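Local coordinates for lactaldehyde dehydrogenase (Escherichia coli, PDB 2IMP), which catalyses the irreversible NAD-dependent oxidation of L-lactaldehyde, formed in L-fucose and L-rhamnose breakdown, to L-lactate, and also oxidises glycolaldehyde, at residues P4-M9 with D21-V26; V34-P39 with T181-I186; I159-A164 with G459-H464; V222-M227 with H467-T472. All blocks are in the same frame, centred on the assembly; numbering follows the deposited sequence.

Contact 1: P4-M9 with D21-V26; sequences PVQHPM and DAWIDV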
# COMPACT_ATOMS: atom_id res chain seq x y z
N PRO A 4 1.25 31.86 -42.74
CA PRO A 4 1.58 31.05 -41.57
C PRO A 4 1.14 31.80 -40.29
O PRO A 4 1.60 32.91 -40.01
CB PRO A 4 3.10 30.90 -41.67
CG PRO A 4 3.51 32.20 -42.26
CD PRO A 4 2.47 32.43 -43.34
N VAL A 5 0.24 31.18 -39.54
CA VAL A 5 -0.27 31.79 -38.33
C VAL A 5 0.81 32.09 -37.28
O VAL A 5 1.77 31.34 -37.12
CB VAL A 5 -1.36 30.89 -37.68
CG1 VAL A 5 -0.77 29.53 -37.34
CG2 VAL A 5 -1.92 31.55 -36.43
N GLN A 6 0.67 33.23 -36.61
CA GLN A 6 1.60 33.63 -35.56
C GLN A 6 0.95 33.38 -34.19
O GLN A 6 0.03 34.10 -33.79
CB GLN A 6 1.99 35.10 -35.74
CG GLN A 6 2.46 35.38 -37.18
CD GLN A 6 3.46 36.53 -37.26
OE1 GLN A 6 4.38 36.50 -38.08
NE2 GLN A 6 3.27 37.56 -36.45
N HIS A 7 1.42 32.36 -33.49
CA HIS A 7 0.86 31.97 -32.21
C HIS A 7 1.19 32.83 -30.98
O HIS A 7 2.29 33.36 -30.85
CB HIS A 7 1.25 30.52 -31.90
CG HIS A 7 0.66 29.51 -32.84
ND1 HIS A 7 -0.71 29.35 -32.98
CD2 HIS A 7 1.23 28.61 -33.66
CE1 HIS A 7 -0.94 28.39 -33.86
NE2 HIS A 7 0.22 27.92 -34.29
N PRO A 8 0.20 32.99 -30.09
CA PRO A 8 0.35 33.77 -28.86
C PRO A 8 0.59 32.74 -27.73
O PRO A 8 0.33 31.55 -27.90
CB PRO A 8 -1.01 34.43 -28.70
CG PRO A 8 -1.92 33.33 -29.16
CD PRO A 8 -1.23 32.80 -30.40
N MET A 9 1.10 33.21 -26.59
CA MET A 9 1.29 32.32 -25.46
C MET A 9 0.01 32.27 -24.62
O MET A 9 -0.91 33.06 -24.83
CB MET A 9 2.46 32.81 -24.59
CG MET A 9 3.83 32.70 -25.26
SD MET A 9 5.21 33.20 -24.18
CE MET A 9 6.25 34.10 -25.36
N ASP A 21 10.04 41.26 -31.38
CA ASP A 21 10.29 41.32 -32.81
C ASP A 21 10.81 40.01 -33.41
O ASP A 21 10.78 39.80 -34.62
CB ASP A 21 11.29 42.44 -33.12
CG ASP A 21 10.72 43.82 -32.87
OD1 ASP A 21 11.50 44.79 -32.90
OD2 ASP A 21 9.49 43.93 -32.64
N ALA A 22 11.30 39.13 -32.54
CA ALA A 22 11.84 37.85 -32.98
C ALA A 22 10.85 36.68 -32.94
O ALA A 22 10.17 36.44 -31.94
CB ALA A 22 13.08 37.51 -32.16
N TRP A 23 10.77 35.96 -34.06
CA TRP A 23 9.90 34.81 -34.18
C TRP A 23 10.65 33.54 -34.63
O TRP A 23 11.70 33.62 -35.25
CB TRP A 23 8.77 35.07 -35.18
CG TRP A 23 7.82 36.15 -34.80
CD1 TRP A 23 7.97 37.49 -35.00
CD2 TRP A 23 6.55 35.98 -34.16
NE1 TRP A 23 6.87 38.16 -34.54
CE2 TRP A 23 5.98 37.27 -34.02
CE3 TRP A 23 5.83 34.87 -33.69
CZ2 TRP A 23 4.73 37.47 -33.43
CZ3 TRP A 23 4.58 35.07 -33.11
CH2 TRP A 23 4.05 36.37 -32.98
N ILE A 24 10.10 32.39 -34.28
CA ILE A 24 10.68 31.12 -34.68
C ILE A 24 9.78 30.40 -35.70
O ILE A 24 8.59 30.19 -35.44
CB ILE A 24 10.89 30.20 -33.46
CG1 ILE A 24 11.85 30.86 -32.47
CG2 ILE A 24 11.45 28.86 -33.92
CD1 ILE A 24 12.09 30.05 -31.21
N ASP A 25 10.33 30.06 -36.85
CA ASP A 25 9.54 29.37 -37.86
C ASP A 25 9.31 27.88 -37.56
O ASP A 25 10.24 27.16 -37.21
CB ASP A 25 10.19 29.46 -39.25
CG ASP A 25 10.14 30.86 -39.83
OD1 ASP A 25 9.07 31.50 -39.80
OD2 ASP A 25 11.18 31.32 -40.34
N VAL A 26 8.06 27.44 -37.68
CA VAL A 26 7.74 26.04 -37.51
C VAL A 26 7.57 25.40 -38.91
O VAL A 26 6.70 25.80 -39.68
CB VAL A 26 6.46 25.84 -36.68
CG1 VAL A 26 6.15 24.36 -36.56
CG2 VAL A 26 6.65 26.44 -35.29
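Q6 and W23 meet at the small mixed sheet near the N-terminus of this aldehyde dehydrogenase, reaching across a shared neighbour: strand 34-39 runs between strands 5-11 and 23-27, so the two side chains close over it and no backbone bond joins their segments. The NE2 end of the Q6 amide sits over one face of the indole, towards its rim, 3.4 Å from W23 CZ2. Amide and ring are inclined by 35°, so the group leans over the face instead of lying flat on it. The base of the chain takes part too, Q6 CB approaching W23 CH2 at 3.7 Å. With CG beside the backbone N (chi1 -51°) and the chain extended beyond it, Q6 runs along the rim of the six-membered ring, at about a right angle to the tryptophan side chain. The other end of the amide is fixed from the strand between, because Q6 OE1 accepts a hydrogen bond from R37 NE. W23 itself packs on P39 of that strand and meets the W18 ring edge-to-face. Putting an alanine in place of W23 would probably open a gap over P39, leave W18 without its aromatic mate and free the NE2 end of the Q6 amide to shift. A backbone oxygen approaches the indole at its edge, near the ring plane, where H7 O lies 3.6 Å from W23 CZ3.

Contact 2: V34-P39 with T181-I186; sequences VISRIP and TPNNAI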
# COMPACT_ATOMS: atom_id res chain seq x y z
N VAL A 34 7.07 26.47 -44.23
CA VAL A 34 6.69 27.10 -42.97
C VAL A 34 5.17 27.03 -42.69
O VAL A 34 4.37 27.65 -43.38
CB VAL A 34 7.14 28.57 -42.94
CG1 VAL A 34 6.76 29.22 -41.61
CG2 VAL A 34 8.65 28.65 -43.15
N ILE A 35 4.80 26.25 -41.68
CA ILE A 35 3.40 26.08 -41.34
C ILE A 35 2.87 27.03 -40.24
O ILE A 35 1.67 27.26 -40.11
CB ILE A 35 3.15 24.61 -40.93
CG1 ILE A 35 3.98 24.26 -39.69
CG2 ILE A 35 3.55 23.70 -42.08
CD1 ILE A 35 3.92 22.80 -39.31
N SER A 36 3.80 27.57 -39.46
CA SER A 36 3.45 28.50 -38.40
C SER A 36 4.67 29.17 -37.78
O SER A 36 5.80 28.80 -38.07
CB SER A 36 2.66 27.78 -37.30
OG SER A 36 3.48 26.83 -36.62
N ARG A 37 4.41 30.15 -36.92
CA ARG A 37 5.46 30.86 -36.23
C ARG A 37 5.14 31.10 -34.75
O ARG A 37 4.01 31.41 -34.38
CB ARG A 37 5.73 32.20 -36.92
CG ARG A 37 6.52 32.09 -38.23
CD ARG A 37 6.99 33.46 -38.71
NE ARG A 37 5.94 34.21 -39.38
CZ ARG A 37 5.64 34.08 -40.67
NH1 ARG A 37 6.32 33.23 -41.43
NH2 ARG A 37 4.65 34.78 -41.20
N ILE A 38 6.15 30.92 -33.90
CA ILE A 38 5.96 31.14 -32.48
C ILE A 38 6.94 32.18 -31.92
O ILE A 38 8.03 32.37 -32.46
CB ILE A 38 6.14 29.84 -31.66
CG1 ILE A 38 7.52 29.25 -31.91
CG2 ILE A 38 5.04 28.86 -32.01
CD1 ILE A 38 7.89 28.12 -30.97
N PRO A 39 6.54 32.86 -30.85
CA PRO A 39 7.44 33.86 -30.29
C PRO A 39 8.76 33.29 -29.79
O PRO A 39 8.82 32.17 -29.26
CB PRO A 39 6.61 34.49 -29.17
CG PRO A 39 5.58 33.46 -28.85
CD PRO A 39 5.23 32.90 -30.19
N THR A 181 7.60 21.43 -32.49
CA THR A 181 6.23 20.93 -32.47
C THR A 181 5.30 21.64 -31.45
O THR A 181 4.72 21.01 -30.56
CB THR A 181 6.22 19.40 -32.16
OG1 THR A 181 6.84 19.16 -30.88
CG2 THR A 181 7.00 18.63 -33.22
N PRO A 182 5.14 22.97 -31.59
CA PRO A 182 4.29 23.74 -30.69
C PRO A 182 2.79 23.81 -31.06
O PRO A 182 1.95 24.08 -30.20
CB PRO A 182 4.93 25.11 -30.73
CG PRO A 182 5.28 25.22 -32.19
CD PRO A 182 5.88 23.86 -32.50
N ASN A 183 2.48 23.59 -32.33
CA ASN A 183 1.10 23.68 -32.79
C ASN A 183 0.07 22.84 -32.04
O ASN A 183 -0.99 23.34 -31.66
CB ASN A 183 1.03 23.40 -34.29
CG ASN A 183 1.83 24.39 -35.08
OD1 ASN A 183 2.02 25.53 -34.64
ND2 ASN A 183 2.31 23.99 -36.25
N ASN A 184 0.40 21.57 -31.83
CA ASN A 184 -0.49 20.69 -31.09
C ASN A 184 -0.71 21.22 -29.66
O ASN A 184 -1.78 21.06 -29.08
CB ASN A 184 0.10 19.28 -31.03
CG ASN A 184 1.40 19.22 -30.27
OD1 ASN A 184 1.40 19.15 -29.03
ND2 ASN A 184 2.51 19.26 -30.97
N ALA A 185 0.32 21.87 -29.12
CA ALA A 185 0.25 22.44 -27.78
C ALA A 185 -0.67 23.68 -27.72
O ALA A 185 -1.34 23.93 -26.72
CB ALA A 185 1.64 22.80 -27.29
N ILE A 186 -0.66 24.47 -28.80
CA ILE A 186 -1.53 25.62 -28.88
C ILE A 186 -2.99 25.15 -28.90
O ILE A 186 -3.86 25.73 -28.26
CB ILE A 186 -1.25 26.47 -30.15
CG1 ILE A 186 0.02 27.30 -29.96
CG2 ILE A 186 -2.45 27.40 -30.45
CD1 ILE A 186 -0.09 28.34 -28.87
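The S36 hydroxyl meets the N183 carboxamide from the side, at its oxygen. S36 OG donates to N183 OD1 over 2.8 Å, coming in the carbonyl plane onto a lone pair, with a C=O...donor angle of 105°. The hydroxyl therefore arrives from the flank of OD1, well off the line of the C=O bond. The serine torsion sets OG between its own backbone N and carbonyl carbon (chi1 67°), aiming it at the helix. N183 OD1 has a second, weak hydrogen bond from H7 NE2 of strand 5-11, so two donors from two strands of the N-terminal sheet share one buried oxygen. Beside it, the side chain of I35 slants across the same carboxamide, its CD1 3.7 Å from N183 ND2. I35 and S36 can both turn to the helix because they form a classic beta bulge opposite V26 in strand 23-27, which puts two consecutive side chains on one side of strand 34-39. The partner is the start of helix 183-195, which follows the NAD-binding residues 176-179. Further along the strand the contact becomes apolar: I38 lies slantwise against the P182 ring, its CG2 branch 3.7 Å from P182 CG. The longer branch of I38 adds a looser touch, with CD1 4.1 Å from P182 CG. On the helix side, E93 of helix 83-94 takes the backbone N-H groups of N183 and N184, one on each carboxylate oxygen, and its side chain packs on P182 and I35.

Contact 3: I159-A164 with G459-H464; sequences IARKMA and GADGKH. With LAC (lactic acid), chain E.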
# COMPACT_ATOMS: atom_id res chain seq x y z
N ILE A 159 2.20 16.39 -23.12
CA ILE A 159 1.58 17.50 -22.42
C ILE A 159 0.75 16.94 -21.25
O ILE A 159 0.86 17.37 -20.11
CB ILE A 159 0.60 18.29 -23.32
CG1 ILE A 159 1.33 18.96 -24.48
CG2 ILE A 159 -0.12 19.35 -22.50
CD1 ILE A 159 0.38 19.56 -25.52
N ALA A 160 -0.08 15.95 -21.58
CA ALA A 160 -0.94 15.30 -20.61
C ALA A 160 -0.16 14.49 -19.57
O ALA A 160 -0.49 14.50 -18.39
CB ALA A 160 -1.95 14.40 -21.33
N ARG A 161 0.87 13.79 -20.04
CA ARG A 161 1.68 12.98 -19.15
C ARG A 161 2.22 13.77 -17.95
O ARG A 161 2.47 13.22 -16.88
CB ARG A 161 2.84 12.35 -19.92
CG ARG A 161 3.55 11.24 -19.16
CD ARG A 161 4.66 10.63 -20.00
NE ARG A 161 4.57 9.18 -20.05
CZ ARG A 161 5.34 8.40 -20.80
NH1 ARG A 161 6.29 8.93 -21.57
NH2 ARG A 161 5.16 7.08 -20.79
N LYS A 162 2.40 15.08 -18.15
CA LYS A 162 2.88 15.93 -17.07
C LYS A 162 1.77 16.75 -16.38
O LYS A 162 1.66 16.73 -15.17
CB LYS A 162 3.99 16.86 -17.58
CG LYS A 162 5.15 16.12 -18.23
CD LYS A 162 6.24 17.06 -18.74
CE LYS A 162 7.26 16.32 -19.60
NZ LYS A 162 7.93 15.20 -18.88
N MET A 163 0.93 17.44 -17.17
CA MET A 163 -0.14 18.26 -16.60
C MET A 163 -1.29 17.50 -15.88
O MET A 163 -1.83 18.00 -14.90
CB MET A 163 -0.72 19.20 -17.67
CG MET A 163 -1.69 18.56 -18.67
SD MET A 163 -3.38 18.35 -18.05
CE MET A 163 -4.00 20.02 -18.13
N ALA A 164 -1.66 16.32 -16.37
CA ALA A 164 -2.74 15.56 -15.75
C ALA A 164 -2.45 15.18 -14.27
O ALA A 164 -3.24 15.49 -13.38
CB ALA A 164 -3.04 14.30 -16.59
N GLY A 459 9.92 9.36 -12.59
CA GLY A 459 9.25 8.61 -13.64
C GLY A 459 7.86 9.12 -13.93
O GLY A 459 7.42 10.11 -13.35
N ALA A 460 7.18 8.43 -14.85
CA ALA A 460 5.82 8.80 -15.24
C ALA A 460 4.84 7.61 -15.37
O ALA A 460 5.26 6.45 -15.52
CB ALA A 460 5.86 9.59 -16.55
N ASP A 461 3.55 7.94 -15.33
CA ASP A 461 2.45 6.98 -15.44
C ASP A 461 2.10 6.22 -14.14
O ASP A 461 2.90 6.12 -13.21
CB ASP A 461 2.73 5.95 -16.55
CG ASP A 461 3.20 6.58 -17.86
OD1 ASP A 461 2.96 7.78 -18.09
OD2 ASP A 461 3.81 5.85 -18.67
N GLY A 462 0.87 5.70 -14.11
CA GLY A 462 0.40 4.93 -12.98
C GLY A 462 0.46 5.63 -11.64
O GLY A 462 0.62 6.85 -11.57
N LYS A 463 0.32 4.85 -10.58
CA LYS A 463 0.36 5.37 -9.23
C LYS A 463 1.68 6.10 -8.88
O LYS A 463 1.68 7.18 -8.29
CB LYS A 463 0.13 4.23 -8.24
CG LYS A 463 0.05 4.65 -6.79
CD LYS A 463 -0.08 3.43 -5.89
CE LYS A 463 1.15 2.52 -6.01
NZ LYS A 463 0.98 1.25 -5.25
N HIS A 464 2.79 5.49 -9.27
CA HIS A 464 4.09 6.08 -8.99
C HIS A 464 4.34 7.38 -9.76
O HIS A 464 5.00 8.28 -9.26
CB HIS A 464 5.18 5.05 -9.27
CG HIS A 464 5.02 3.79 -8.47
ND1 HIS A 464 5.11 3.76 -7.10
CD2 HIS A 464 4.71 2.53 -8.86
CE1 HIS A 464 4.85 2.55 -6.67
NE2 HIS A 464 4.60 1.78 -7.71
C LAC E . 7.82 7.42 -24.39
CA LAC E . 8.37 8.58 -25.17
CB LAC E . 7.22 9.31 -25.88
O LAC E . 7.95 7.38 -23.17
OHN LAC E . 9.00 9.51 -24.28
OXT LAC E . 7.24 6.41 -25.05
O HOH W 1 2.86 10.60 -15.01
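R161 and D461 form a two-pronged salt bridge next to the bound lactate. The guanidinium grips the carboxylate side-on, one nitrogen to each oxygen: NE donates to D461 OD1 over 2.9 Å, and NH2 to D461 OD2 over 2.8 Å. The NE bond is close to straight, at 164°, and the two flat groups are nearly coplanar. R161 begins with CG trans to the backbone N (chi1 -167°) and bends at chi3, which turns the guanidinium edge to the aspartate. Both ends of the bridge have further partners: R161 NH2 also pairs with E443, and D461 OD1 accepts a bond from the Y111 hydroxyl. Substrate binding uses the remaining nitrogen, R161 NH1, which gives an almost linear bond (176°) of 2.8 Å to the lactate O. D461 is thus a second-shell residue that fixes the rotation of a first-shell arginine, while E251 and N286 also bond the lactate. A methionine in place of R161 would probably leave the D461 charge without its mate and the lactate carboxylate without this donor. Water-mediated bonding joins the backbones, one water donating to R161 O and accepting from D461 N. The apolar share is small, A460 CB resting 3.8 Å from R161 CD. Helix 155-168, which carries R161, packs through A160 on helix 98-116 and through I159 on helix 183-195 and strand 172-176, while helix 462-467 points K463 and H464 at E125 of a second subunit.

Contact 4: V222-M227 with H467-T472; sequences VAMVSM and HEYLQT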
# COMPACT_ATOMS: atom_id res chain seq x y z
N VAL A 222 9.50 27.59 -8.68
CA VAL A 222 9.16 26.27 -9.20
C VAL A 222 9.54 25.13 -8.23
O VAL A 222 10.70 25.00 -7.86
CB VAL A 222 9.87 26.01 -10.56
CG1 VAL A 222 9.60 24.59 -11.05
CG2 VAL A 222 9.39 27.02 -11.60
N ALA A 223 8.55 24.35 -7.80
CA ALA A 223 8.81 23.24 -6.88
C ALA A 223 9.45 22.02 -7.60
O ALA A 223 10.26 21.29 -7.03
CB ALA A 223 7.52 22.82 -6.20
N MET A 224 9.06 21.82 -8.86
CA MET A 224 9.60 20.73 -9.65
C MET A 224 9.57 20.99 -11.17
O MET A 224 8.60 21.52 -11.70
CB MET A 224 8.85 19.41 -9.38
CG MET A 224 9.37 18.22 -10.21
SD MET A 224 8.66 16.59 -9.80
CE MET A 224 7.06 16.69 -10.68
N VAL A 225 10.67 20.64 -11.83
CA VAL A 225 10.74 20.76 -13.27
C VAL A 225 10.72 19.37 -13.93
O VAL A 225 11.53 18.51 -13.60
CB VAL A 225 12.00 21.55 -13.74
CG1 VAL A 225 13.28 20.87 -13.25
CG2 VAL A 225 12.00 21.64 -15.27
N SER A 226 9.76 19.16 -14.82
CA SER A 226 9.63 17.89 -15.52
C SER A 226 9.98 18.02 -17.00
O SER A 226 9.47 18.90 -17.69
CB SER A 226 8.21 17.35 -15.38
OG SER A 226 8.07 16.14 -16.12
N MET A 227 10.85 17.14 -17.47
CA MET A 227 11.26 17.20 -18.86
C MET A 227 11.54 15.85 -19.53
O MET A 227 12.05 14.91 -18.91
CB MET A 227 12.50 18.11 -18.99
CG MET A 227 13.17 18.09 -20.37
SD MET A 227 14.48 16.85 -20.53
CE MET A 227 15.03 17.16 -22.21
N HIS A 467 2.47 10.00 -7.87
CA HIS A 467 3.15 10.36 -6.64
C HIS A 467 4.34 11.31 -6.83
O HIS A 467 4.74 11.98 -5.88
CB HIS A 467 3.59 9.09 -5.89
CG HIS A 467 2.46 8.34 -5.26
ND1 HIS A 467 2.60 7.10 -4.69
CD2 HIS A 467 1.15 8.68 -5.10
CE1 HIS A 467 1.44 6.70 -4.21
NE2 HIS A 467 0.54 7.64 -4.45
N GLU A 468 4.89 11.36 -8.04
CA GLU A 468 5.99 12.29 -8.30
C GLU A 468 5.53 13.75 -8.06
O GLU A 468 6.34 14.64 -7.80
CB GLU A 468 6.50 12.17 -9.75
CG GLU A 468 7.28 10.91 -10.09
CD GLU A 468 8.49 10.67 -9.19
OE1 GLU A 468 9.07 11.66 -8.67
OE2 GLU A 468 8.87 9.49 -9.00
N TYR A 469 4.22 13.97 -8.16
CA TYR A 469 3.64 15.30 -7.97
C TYR A 469 3.10 15.57 -6.56
O TYR A 469 2.37 16.53 -6.32
CB TYR A 469 2.55 15.55 -9.01
CG TYR A 469 3.13 15.81 -10.38
CD1 TYR A 469 3.44 14.75 -11.24
CD2 TYR A 469 3.45 17.11 -10.79
CE1 TYR A 469 4.06 14.98 -12.47
CE2 TYR A 469 4.07 17.35 -12.02
CZ TYR A 469 4.38 16.28 -12.85
OH TYR A 469 5.02 16.51 -14.05
N LEU A 470 3.49 14.70 -5.65
CA LEU A 470 3.08 14.82 -4.27
C LEU A 470 4.27 14.78 -3.31
O LEU A 470 5.29 14.18 -3.60
CB LEU A 470 2.12 13.68 -3.90
CG LEU A 470 0.73 13.72 -4.54
CD1 LEU A 470 0.06 12.35 -4.40
CD2 LEU A 470 -0.10 14.81 -3.87
N GLN A 471 4.13 15.48 -2.20
CA GLN A 471 5.14 15.47 -1.17
C GLN A 471 4.48 15.24 0.19
O GLN A 471 3.29 15.50 0.36
CB GLN A 471 5.98 16.75 -1.17
CG GLN A 471 5.23 18.03 -0.84
CD GLN A 471 6.11 19.25 -1.05
OE1 GLN A 471 7.34 19.16 -1.05
NE2 GLN A 471 5.48 20.41 -1.22
N THR A 472 5.26 14.77 1.14
CA THR A 472 4.69 14.46 2.43
C THR A 472 4.81 15.51 3.52
O THR A 472 5.77 16.28 3.58
CB THR A 472 5.31 13.16 2.98
OG1 THR A 472 6.72 13.33 3.12
CG2 THR A 472 5.05 12.00 2.02
O HOH W 2 6.42 14.66 -14.91
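A Met-aromatic contact joins M224 and Y469 in the NAD-binding part of the fold, where strands 222-227 and 470-478 both pair with strand 134-149, the first parallel and the second antiparallel. The methyl makes the close approach: M224 CE lies over one face of the phenol ring as a CH-pi contact, 3.5 Å from the centroid and 18° off the ring normal. It is displaced towards the rim, with Y469 CE2 at 3.3 Å. The sulfur is more remote, M224 SD standing 5.3 Å from the Y469 centroid. M224 leaves the strand extended and bends only at its last torsion (chi3 80°), which swings the methyl onto the ring. M224 SD also rests 3.6 Å from E468 O, a carbonyl that accepts a bond from K247 NZ. E468 and Y469 are the middle residues of a type I beta turn, closed by L470 N donating to H467 O. At the far end of the ring, S226 CB comes within 3.6 Å of Y469 OH. A water lies between the S226 and Y469 hydroxyls, though at distances too short to be relied on; the S226 hydroxyl is also bonded by K162 NZ. Beyond the turn, T472 O accepts a bond from W452 of a second subunit. Around this group, M224 packs on L143 of strand 134-149, and the tyrosine ring touches K162, P165 and A166 of helix 155-168.

Contacts 1 and 2 are neighbours, their centres 7 Å apart, and share the N-terminal sheet: V26 N probably bonds S36 O, and I24 N probably bonds I38 O. Contact 2 lies on the cofactor side, the I38 side chain about 9 Å from the bound NADH. It touches contact 3 where A185 CA meets I159 CD1 at 3.7 Å. Contacts 3 and 4, with centres 11 Å apart, also touch, G459 O lying 3.4 Å from E468 CG. Contact 3 reaches lactate directly; in contact 4 the S226 side chain is about 11 Å from both lactate and NADH, while M227 touches the cofactor.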